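Local coordinates for protein multicopper oxidase (Arthrobacter sp. FB24, PDB 3GDC) that probably acts as a laccase, oxidising phenolic substrates at one copper centre and reducing dioxygen to water at a trinuclear copper cluster, at residues S26-P29 with D30-L34; L188-H191 with F192-F195; F221-H224 with G225-F228. All blocks are in the same frame, centred on the assembly; numbering follows the deposited sequence.

Contact 1: residues S26-P29 with D30-L34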
ATOM      1  N   SER A  26      -6.034 -29.254 -26.780  1.00 26.45           N
ATOM      2  CA  SER A  26      -6.166 -30.658 -27.114  1.00 28.03           C
ATOM      3  C   SER A  26      -6.331 -31.397 -25.793  1.00 28.97           C
ATOM      4  O   SER A  26      -6.096 -30.825 -24.717  1.00 28.95           O
ATOM      5  CB  SER A  26      -4.940 -31.149 -27.892  1.00 27.82           C
ATOM      6  OG  SER A  26      -3.733 -30.825 -27.220  1.00 28.70           O
ATOM      7  N   THR A  27      -6.750 -32.658 -25.872  1.00 30.03           N
ATOM      8  CA  THR A  27      -6.972 -33.482 -24.693  1.00 31.36           C
ATOM      9  C   THR A  27      -5.808 -34.441 -24.486  1.00 32.03           C
ATOM     10  O   THR A  27      -5.362 -35.113 -25.429  1.00 31.87           O
ATOM     11  CB  THR A  27      -8.287 -34.277 -24.815  1.00 31.42           C
ATOM     12  OG1 THR A  27      -9.326 -33.404 -25.281  1.00 32.76           O
ATOM     13  CG2 THR A  27      -8.691 -34.868 -23.471  1.00 32.04           C
ATOM     14  N   LEU A  28      -5.320 -34.499 -23.251  1.00 32.66           N
ATOM     15  CA  LEU A  28      -4.207 -35.364 -22.899  1.00 33.60           C
ATOM     16  C   LEU A  28      -4.682 -36.772 -22.535  1.00 34.38           C
ATOM     17  O   LEU A  28      -5.869 -36.966 -22.226  1.00 34.04           O
ATOM     18  CB  LEU A  28      -3.429 -34.769 -21.723  1.00 33.61           C
ATOM     19  CG  LEU A  28      -2.605 -33.506 -21.963  1.00 33.60           C
ATOM     20  CD1 LEU A  28      -2.270 -32.862 -20.630  1.00 32.88           C
ATOM     21  CD2 LEU A  28      -1.338 -33.808 -22.753  1.00 33.09           C
ATOM     22  N   PRO A  29      -3.760 -37.761 -22.580  1.00 35.27           N
ATOM     23  CA  PRO A  29      -4.029 -39.022 -21.893  1.00 35.93           C
ATOM     24  C   PRO A  29      -4.012 -38.746 -20.389  1.00 36.48           C
ATOM     25  O   PRO A  29      -2.943 -38.549 -19.799  1.00 37.22           O
ATOM     26  CB  PRO A  29      -2.852 -39.921 -22.305  1.00 35.91           C
ATOM     27  CG  PRO A  29      -2.203 -39.228 -23.480  1.00 35.81           C
ATOM     28  CD  PRO A  29      -2.447 -37.773 -23.258  1.00 35.31           C
ATOM     29  N   ASP A  30      -5.213 -38.688 -19.816  1.00 36.68           N
ATOM     30  CA  ASP A  30      -5.505 -38.434 -18.387  1.00 36.56           C
ATOM     31  C   ASP A  30      -6.745 -37.535 -18.254  1.00 35.78           C
ATOM     32  O   ASP A  30      -7.245 -37.303 -17.150  1.00 35.92           O
ATOM     33  CB  ASP A  30      -4.285 -37.955 -17.547  1.00 37.16           C
ATOM     34  CG  ASP A  30      -4.002 -36.443 -17.649  1.00 38.90           C
ATOM     35  OD1 ASP A  30      -4.403 -35.783 -18.630  1.00 40.29           O
ATOM     36  OD2 ASP A  30      -3.328 -35.916 -16.727  1.00 41.29           O
ATOM     37  N   GLY A  31      -7.230 -37.047 -19.399  1.00 34.57           N
ATOM     38  CA  GLY A  31      -8.462 -36.260 -19.473  1.00 33.12           C
ATOM     39  C   GLY A  31      -8.258 -34.750 -19.441  1.00 31.98           C
ATOM     40  O   GLY A  31      -9.148 -33.986 -19.839  1.00 32.00           O
ATOM     41  N   ARG A  32      -7.091 -34.321 -18.966  1.00 30.90           N
ATOM     42  CA  ARG A  32      -6.768 -32.892 -18.856  1.00 29.62           C
ATOM     43  C   ARG A  32      -6.630 -32.190 -20.204  1.00 28.22           C
ATOM     44  O   ARG A  32      -6.320 -32.810 -21.221  1.00 27.75           O
ATOM     45  CB  ARG A  32      -5.477 -32.680 -18.065  1.00 30.16           C
ATOM     46  CG  ARG A  32      -5.572 -32.966 -16.576  1.00 31.79           C
ATOM     47  CD  ARG A  32      -4.417 -32.296 -15.841  1.00 34.42           C
ATOM     48  NE  ARG A  32      -3.113 -32.796 -16.279  1.00 36.09           N
ATOM     49  CZ  ARG A  32      -2.003 -32.064 -16.340  1.00 36.46           C
ATOM     50  NH1 ARG A  32      -2.021 -30.777 -16.004  1.00 36.46           N
ATOM     51  NH2 ARG A  32      -0.867 -32.618 -16.751  1.00 35.83           N
ATOM     52  N   THR A  33      -6.827 -30.874 -20.178  1.00 26.30           N
ATOM     53  CA  THR A  33      -6.645 -30.025 -21.345  1.00 24.83           C
ATOM     54  C   THR A  33      -5.187 -29.583 -21.458  1.00 24.13           C
ATOM     55  O   THR A  33      -4.569 -29.176 -20.465  1.00 23.71           O
ATOM     56  CB  THR A  33      -7.562 -28.786 -21.249  1.00 24.87           C
ATOM     57  OG1 THR A  33      -8.928 -29.211 -21.287  1.00 24.72           O
ATOM     58  CG2 THR A  33      -7.312 -27.811 -22.386  1.00 24.53           C
ATOM     59  N   LEU A  34      -4.641 -29.713 -22.663  1.00 22.88           N
ATOM     60  CA  LEU A  34      -3.349 -29.135 -23.005  1.00 22.54           C
ATOM     61  C   LEU A  34      -3.608 -27.850 -23.779  1.00 21.36           C
ATOM     62  O   LEU A  34      -4.212 -27.870 -24.852  1.00 21.17           O
ATOM     63  CB  LEU A  34      -2.514 -30.109 -23.842  1.00 22.68           C
ATOM     64  CG  LEU A  34      -1.170 -29.580 -24.369  1.00 23.37           C
ATOM     65  CD1 LEU A  34      -0.182 -29.285 -23.231  1.00 24.43           C
ATOM     66  CD2 LEU A  34      -0.553 -30.554 -25.366  1.00 23.53           C
TER
HETATM   67  O   HOH W   1      -2.931 -28.386 -27.521  1.00 24.09           O

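Contact 2: residues L188-H191 with F192-F195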
ATOM      1  N   LEU A 188      -3.044   2.887 -24.102  1.00 15.53           N
ATOM      2  CA  LEU A 188      -3.093   4.245 -24.663  1.00 15.35           C
ATOM      3  C   LEU A 188      -3.657   5.270 -23.684  1.00 14.60           C
ATOM      4  O   LEU A 188      -4.808   5.155 -23.264  1.00 14.09           O
ATOM      5  CB  LEU A 188      -3.928   4.278 -25.937  1.00 15.22           C
ATOM      6  CG  LEU A 188      -3.509   3.466 -27.157  1.00 15.65           C
ATOM      7  CD1 LEU A 188      -4.557   3.721 -28.256  1.00 15.95           C
ATOM      8  CD2 LEU A 188      -2.107   3.861 -27.609  1.00 15.49           C
ATOM      9  N   PRO A 189      -2.848   6.274 -23.325  1.00 15.00           N
ATOM     10  CA  PRO A 189      -3.293   7.372 -22.472  1.00 15.06           C
ATOM     11  C   PRO A 189      -4.632   7.947 -22.945  1.00 15.25           C
ATOM     12  O   PRO A 189      -4.805   8.217 -24.144  1.00 15.71           O
ATOM     13  CB  PRO A 189      -2.181   8.400 -22.652  1.00 15.15           C
ATOM     14  CG  PRO A 189      -0.971   7.561 -22.853  1.00 15.55           C
ATOM     15  CD  PRO A 189      -1.431   6.434 -23.708  1.00 15.45           C
ATOM     16  N   PHE A 190      -5.565   8.082 -22.006  1.00 15.41           N
ATOM     17  CA  PHE A 190      -6.893   8.695 -22.227  1.00 16.34           C
ATOM     18  C   PHE A 190      -7.835   7.998 -23.223  1.00 16.01           C
ATOM     19  O   PHE A 190      -8.891   8.551 -23.564  1.00 16.61           O
ATOM     20  CB  PHE A 190      -6.769  10.170 -22.647  1.00 16.50           C
ATOM     21  CG  PHE A 190      -5.975  11.026 -21.701  1.00 17.64           C
ATOM     22  CD1 PHE A 190      -6.460  11.324 -20.429  1.00 18.30           C
ATOM     23  CD2 PHE A 190      -4.773  11.590 -22.106  1.00 18.41           C
ATOM     24  CE1 PHE A 190      -5.730  12.142 -19.559  1.00 19.27           C
ATOM     25  CE2 PHE A 190      -4.038  12.416 -21.244  1.00 18.44           C
ATOM     26  CZ  PHE A 190      -4.516  12.692 -19.975  1.00 16.91           C
ATOM     27  N   HIS A 191      -7.494   6.789 -23.669  1.00 15.86           N
ATOM     28  CA  HIS A 191      -8.357   6.079 -24.624  1.00 15.75           C
ATOM     29  C   HIS A 191      -9.807   5.953 -24.146  1.00 15.69           C
ATOM     30  O   HIS A 191     -10.751   6.164 -24.936  1.00 15.94           O
ATOM     31  CB  HIS A 191      -7.775   4.702 -24.979  1.00 14.85           C
ATOM     32  CG  HIS A 191      -8.699   3.841 -25.787  1.00 16.20           C
ATOM     33  ND1 HIS A 191      -8.785   3.926 -27.161  1.00 15.74           N
ATOM     34  CD2 HIS A 191      -9.573   2.876 -25.414  1.00 15.32           C
ATOM     35  CE1 HIS A 191      -9.675   3.050 -27.597  1.00 17.40           C
ATOM     36  NE2 HIS A 191     -10.162   2.397 -26.558  1.00 16.73           N
ATOM     37  N   PHE A 192      -9.993   5.609 -22.871  1.00 15.11           N
ATOM     38  CA  PHE A 192     -11.342   5.363 -22.345  1.00 15.90           C
ATOM     39  C   PHE A 192     -12.094   6.654 -21.973  1.00 15.87           C
ATOM     40  O   PHE A 192     -13.243   6.612 -21.532  1.00 15.69           O
ATOM     41  CB  PHE A 192     -11.314   4.342 -21.196  1.00 15.76           C
ATOM     42  CG  PHE A 192     -10.815   2.982 -21.621  1.00 15.16           C
ATOM     43  CD1 PHE A 192     -11.621   2.147 -22.407  1.00 14.83           C
ATOM     44  CD2 PHE A 192      -9.536   2.555 -21.276  1.00 16.57           C
ATOM     45  CE1 PHE A 192     -11.170   0.885 -22.824  1.00 14.86           C
ATOM     46  CE2 PHE A 192      -9.067   1.279 -21.683  1.00 17.08           C
ATOM     47  CZ  PHE A 192      -9.891   0.449 -22.462  1.00 16.29           C
ATOM     48  N   MET A 193     -11.442   7.792 -22.182  1.00 16.88           N
ATOM     49  CA  MET A 193     -12.143   9.087 -22.159  1.00 19.07           C
ATOM     50  C   MET A 193     -12.939   9.222 -23.449  1.00 19.70           C
ATOM     51  O   MET A 193     -14.100   9.653 -23.435  1.00 20.25           O
ATOM     52  CB  MET A 193     -11.172  10.260 -22.036  1.00 19.35           C
ATOM     53  CG  MET A 193     -10.373  10.326 -20.735  1.00 22.49           C
ATOM     54  SD  MET A 193     -11.400  10.680 -19.297  1.00 28.33           S
ATOM     55  CE  MET A 193     -11.780  12.426 -19.571  1.00 28.00           C
ATOM     56  N   ASP A 194     -12.308   8.844 -24.557  1.00 19.77           N
ATOM     57  CA  ASP A 194     -12.915   8.969 -25.890  1.00 20.61           C
ATOM     58  C   ASP A 194     -13.801   7.798 -26.243  1.00 20.18           C
ATOM     59  O   ASP A 194     -14.764   7.947 -27.014  1.00 20.07           O
ATOM     60  CB  ASP A 194     -11.828   9.130 -26.952  1.00 21.26           C
ATOM     61  CG  ASP A 194     -11.096  10.438 -26.824  1.00 24.29           C
ATOM     62  OD1 ASP A 194     -11.716  11.417 -26.349  1.00 26.18           O
ATOM     63  OD2 ASP A 194      -9.904  10.497 -27.200  1.00 26.88           O
ATOM     64  N   PHE A 195     -13.460   6.630 -25.696  1.00 19.38           N
ATOM     65  CA  PHE A 195     -14.167   5.390 -25.958  1.00 19.36           C
ATOM     66  C   PHE A 195     -14.511   4.737 -24.632  1.00 18.87           C
ATOM     67  O   PHE A 195     -13.840   3.803 -24.205  1.00 17.45           O
ATOM     68  CB  PHE A 195     -13.316   4.474 -26.850  1.00 19.97           C
ATOM     69  CG  PHE A 195     -13.024   5.081 -28.187  1.00 21.15           C
ATOM     70  CD1 PHE A 195     -13.976   5.020 -29.202  1.00 22.60           C
ATOM     71  CD2 PHE A 195     -11.836   5.772 -28.413  1.00 20.90           C
ATOM     72  CE1 PHE A 195     -13.736   5.615 -30.434  1.00 23.59           C
ATOM     73  CE2 PHE A 195     -11.587   6.368 -29.640  1.00 22.37           C
ATOM     74  CZ  PHE A 195     -12.539   6.286 -30.653  1.00 21.92           C
TER

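Contact 3: residues F221-H224 with G225-F228. With CU (copper (II) ion), chain G.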
ATOM      1  N   PHE A 221      -6.602   2.819  -8.176  1.00 14.89           N
ATOM      2  CA  PHE A 221      -7.775   2.670  -9.034  1.00 15.43           C
ATOM      3  C   PHE A 221      -8.978   3.148  -8.264  1.00 15.31           C
ATOM      4  O   PHE A 221      -9.250   2.648  -7.168  1.00 15.02           O
ATOM      5  CB  PHE A 221      -7.974   1.190  -9.409  1.00 15.22           C
ATOM      6  CG  PHE A 221      -9.189   0.922 -10.260  1.00 16.28           C
ATOM      7  CD1 PHE A 221      -9.062   0.710 -11.631  1.00 16.94           C
ATOM      8  CD2 PHE A 221     -10.460   0.844  -9.684  1.00 16.69           C
ATOM      9  CE1 PHE A 221     -10.192   0.448 -12.426  1.00 16.26           C
ATOM     10  CE2 PHE A 221     -11.591   0.596 -10.473  1.00 18.99           C
ATOM     11  CZ  PHE A 221     -11.454   0.394 -11.839  1.00 17.67           C
ATOM     12  N   HIS A 222      -9.724   4.082  -8.848  1.00 15.25           N
ATOM     13  CA  HIS A 222     -10.945   4.583  -8.224  1.00 15.74           C
ATOM     14  C   HIS A 222     -12.041   4.686  -9.262  1.00 15.60           C
ATOM     15  O   HIS A 222     -11.779   5.098 -10.383  1.00 15.01           O
ATOM     16  CB  HIS A 222     -10.701   5.969  -7.596  1.00 16.29           C
ATOM     17  CG  HIS A 222     -11.953   6.647  -7.126  1.00 17.62           C
ATOM     18  ND1 HIS A 222     -12.780   6.102  -6.167  1.00 20.22           N
ATOM     19  CD2 HIS A 222     -12.526   7.819  -7.491  1.00 19.53           C
ATOM     20  CE1 HIS A 222     -13.807   6.906  -5.959  1.00 21.02           C
ATOM     21  NE2 HIS A 222     -13.676   7.957  -6.748  1.00 20.64           N
ATOM     22  N   ILE A 223     -13.263   4.318  -8.881  1.00 16.42           N
ATOM     23  CA  ILE A 223     -14.431   4.462  -9.746  1.00 17.43           C
ATOM     24  C   ILE A 223     -15.445   5.428  -9.106  1.00 17.13           C
ATOM     25  O   ILE A 223     -15.803   5.273  -7.938  1.00 17.44           O
ATOM     26  CB  ILE A 223     -15.087   3.084 -10.044  1.00 18.06           C
ATOM     27  CG1 ILE A 223     -16.379   3.237 -10.837  1.00 19.91           C
ATOM     28  CG2 ILE A 223     -15.349   2.298  -8.748  1.00 19.96           C
ATOM     29  CD1 ILE A 223     -16.171   3.574 -12.258  1.00 22.29           C
ATOM     30  N   HIS A 224     -15.893   6.416  -9.876  1.00 17.42           N
ATOM     31  CA  HIS A 224     -16.902   7.373  -9.406  1.00 17.27           C
ATOM     32  C   HIS A 224     -18.261   6.730  -9.217  1.00 17.20           C
ATOM     33  O   HIS A 224     -18.710   5.947 -10.063  1.00 16.53           O
ATOM     34  CB  HIS A 224     -17.075   8.502 -10.420  1.00 17.98           C
ATOM     35  CG  HIS A 224     -15.969   9.509 -10.416  1.00 18.09           C
ATOM     36  ND1 HIS A 224     -16.175  10.829 -10.760  1.00 18.82           N
ATOM     37  CD2 HIS A 224     -14.652   9.400 -10.112  1.00 17.98           C
ATOM     38  CE1 HIS A 224     -15.034  11.487 -10.679  1.00 19.35           C
ATOM     39  NE2 HIS A 224     -14.094  10.643 -10.288  1.00 19.12           N
ATOM     40  N   GLY A 225     -18.918   7.092  -8.119  1.00 17.54           N
ATOM     41  CA  GLY A 225     -20.311   6.724  -7.847  1.00 17.62           C
ATOM     42  C   GLY A 225     -20.595   5.256  -7.586  1.00 18.33           C
ATOM     43  O   GLY A 225     -21.757   4.842  -7.542  1.00 18.39           O
ATOM     44  N   ASN A 226     -19.540   4.467  -7.396  1.00 18.13           N
ATOM     45  CA  ASN A 226     -19.678   3.020  -7.346  1.00 18.23           C
ATOM     46  C   ASN A 226     -18.729   2.391  -6.335  1.00 17.82           C
ATOM     47  O   ASN A 226     -17.727   2.998  -5.956  1.00 18.27           O
ATOM     48  CB  ASN A 226     -19.454   2.438  -8.745  1.00 17.99           C
ATOM     49  CG  ASN A 226     -20.635   2.690  -9.666  1.00 18.33           C
ATOM     50  OD1 ASN A 226     -21.590   1.920  -9.686  1.00 20.84           O
ATOM     51  ND2 ASN A 226     -20.582   3.783 -10.417  1.00 18.34           N
ATOM     52  N   PHE A 227     -19.067   1.182  -5.892  1.00 17.66           N
ATOM     53  CA  PHE A 227     -18.259   0.426  -4.956  1.00 17.18           C
ATOM     54  C   PHE A 227     -18.096  -0.980  -5.517  1.00 17.34           C
ATOM     55  O   PHE A 227     -18.961  -1.457  -6.257  1.00 17.94           O
ATOM     56  CB  PHE A 227     -18.928   0.373  -3.583  1.00 17.92           C
ATOM     57  CG  PHE A 227     -18.630   1.567  -2.732  1.00 17.83           C
ATOM     58  CD1 PHE A 227     -19.172   2.808  -3.048  1.00 19.94           C
ATOM     59  CD2 PHE A 227     -17.784   1.459  -1.629  1.00 18.92           C
ATOM     60  CE1 PHE A 227     -18.879   3.923  -2.274  1.00 19.97           C
ATOM     61  CE2 PHE A 227     -17.492   2.575  -0.850  1.00 20.18           C
ATOM     62  CZ  PHE A 227     -18.041   3.800  -1.182  1.00 19.23           C
ATOM     63  N   PHE A 228     -16.972  -1.608  -5.208  1.00 16.36           N
ATOM     64  CA  PHE A 228     -16.701  -2.959  -5.705  1.00 16.19           C
ATOM     65  C   PHE A 228     -16.179  -3.842  -4.588  1.00 16.33           C
ATOM     66  O   PHE A 228     -15.605  -3.342  -3.618  1.00 16.28           O
ATOM     67  CB  PHE A 228     -15.704  -2.925  -6.876  1.00 15.63           C
ATOM     68  CG  PHE A 228     -14.457  -2.126  -6.603  1.00 14.55           C
ATOM     69  CD1 PHE A 228     -13.369  -2.706  -5.955  1.00 13.65           C
ATOM     70  CD2 PHE A 228     -14.360  -0.791  -7.025  1.00 14.06           C
ATOM     71  CE1 PHE A 228     -12.210  -1.978  -5.692  1.00 14.64           C
ATOM     72  CE2 PHE A 228     -13.202  -0.063  -6.777  1.00 13.90           C
ATOM     73  CZ  PHE A 228     -12.124  -0.663  -6.111  1.00 14.40           C
TER
HETATM   74 CU    CU G 304     -12.290  11.335 -10.070  0.50 28.54          CU

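Contact 1: residues S26-P29 with D30-L34
Two consecutive residues with positive phi, D30 (141°) and G31 (95°), fold the chain back onto L28, whose backbone is bonded at both its N and its O. L28 N donates to R32 O at 2.8 Å, and L28 O accepts from G31 N. A side chain at G31 would press on the preceding carbonyl oxygen, which by itself explains the glycine.

The carboxylate of D30 braces the loop from within. Its OD1 accepts R32 N at 3.1 Å, the backbone N two residues on, which makes an Asx turn; the donor comes from above the carboxylate plane. Its OD2 presents the syn lone pair to R32 NE at 3.2 Å, the oxygen lying almost in the guanidinium plane. This salt bridge helps set the turn of the group, along with the salt bridge of R32 NH1 to D122 and its hydrogen bond to G73 O. One methyl of L28, CD1, lies over a guanidinium face, 4.1 Å from R32 NH2.

L28 also reaches back to the strands: with its CG beside the backbone N (chi1 -70°), the branch point comes within 3.9 Å of L34 CB, the two side chains crossing at about a right angle. A75 of strand 75-82 touches both leucines.

Beyond the loop, S26 and L34 form an antiparallel hydrogen-bonded pair, with L34 N to S26 O at 2.8 Å. One water joins S26 OG (2.6 Å from the water oxygen) to L34 O. T27 and T33 follow as a non-hydrogen-bonded pair. The register and the reversal identify a beta hairpin, linking strands 20-27 and 33-49 at the surface end of a sheet in the multicopper oxidase fold.

Contact 2: residues L188-H191 with F192-F195
F190 O accepts M193 N at 3.0 Å and H191 O accepts F195 N at 2.9 Å, with a weak further bond from D194 N, which marks a single helical turn entered from the type II beta turn L188-H191, whose third residue, F190, has a positive phi of 63° and occupies the N-cap position of the helix.

H191 carries the side-chain contact. Its CG stands anti to the backbone N (chi1 171°), which brings the imidazole edge to F192 and one face under F195 CB. The edge meets the face of F192 in a T-shaped pair with planes at 86°, CD2 standing 3.6 Å above the middle of the phenyl plane. F195 closes over the imidazole face mainly through its CB, a CH-pi contact with CB 4.2 Å from the H191 ring centroid. The planes of these two rings differ by only 24°, but the rings are displaced so far that almost no face lies over face, H191 CE1 approaching F195 CD2 to 3.6 Å. H191 NE2 is hydrogen-bonded to T14 OG1 of helix 13-18, which together with the packing probably sets the ring's rotation. An alanine here is likely to leave the T14 hydroxyl without this mate and open a gap beside the F192 face and below F195 CB.

Away from this cluster, F190 and M193 lie side by side, with F190 CD1 4.0 Å from M193 CG, and both touch M281 of strand 281-287. Together the backbone and ring evidence describes a short helical turn with F190 at its N-cap position and an aromatic cluster on its side, packed against strand 281-287 in the C-terminal cupredoxin-like half of the multicopper oxidase fold.

Contact 3: residues F221-H224 with G225-F228
N226 ND2 donates to H224 O at 2.9 Å with an N-H...O angle of 160°. The donor lies in the carbonyl plane on a lone pair, and the oxygen lies near the amide plane of N226, so both flat groups are aligned for the bond. It lies within the type II beta turn from I223 to N226. G225 takes the third position with positive phi; a CB there would clash with H224 O.

Within the turn, just after strand 218-223, H224 puts NE2 1.9 Å from a copper(II) ion. H269 of the same chain and H134 of the second subunit bind the same ion, and H224 ND1 is hydrogen-bonded to D101 OD2 of the second subunit, which probably fixes the turn of the imidazole. H222, two residues earlier, binds a further copper through its NE2, together with H91 of the second subunit. This His-X-His pair facing another chain fits the trinuclear copper cluster that two-domain laccases build between cupredoxin domains of adjacent subunits.

I223, between the two histidines, points to the other side of the strand. Its CG1 packs on N226 CB at 3.8 Å. Its CG2 meets the ring edge of F228 in plane, 3.7 Å from CD2. F228 reaches that methyl because its CG sits between the backbone N and the carbonyl carbon (chi1 50°). F221 then turns its edge toward the F228 face in an offset edge-to-face pair, planes at 78° and centroids 5.9 Å apart. L256 of strand 253-258 touches both phenyl rings.

Overall arrangement
Contact 1 is a surface hairpin and contact 3 is wholly buried, while contact 2 is intermediate in burial. Contact 1 lies about 41 Å from each of the others, centre to centre, across the chain's centre from contact 2; its elements belong to the sheet of the N-terminal half. Contacts 2 and 3 both belong to the C-terminal half, with about 9 Å between nearest atoms, and contact 3 starts on strand 218-223 of the sheet whose strand 281-287 contact 2 touches. Chemistry follows place: a salt bridge and a water in the surface hairpin, an aromatic cluster on the helical turn, and metal ligation backed by apolar rings where the subunits meet.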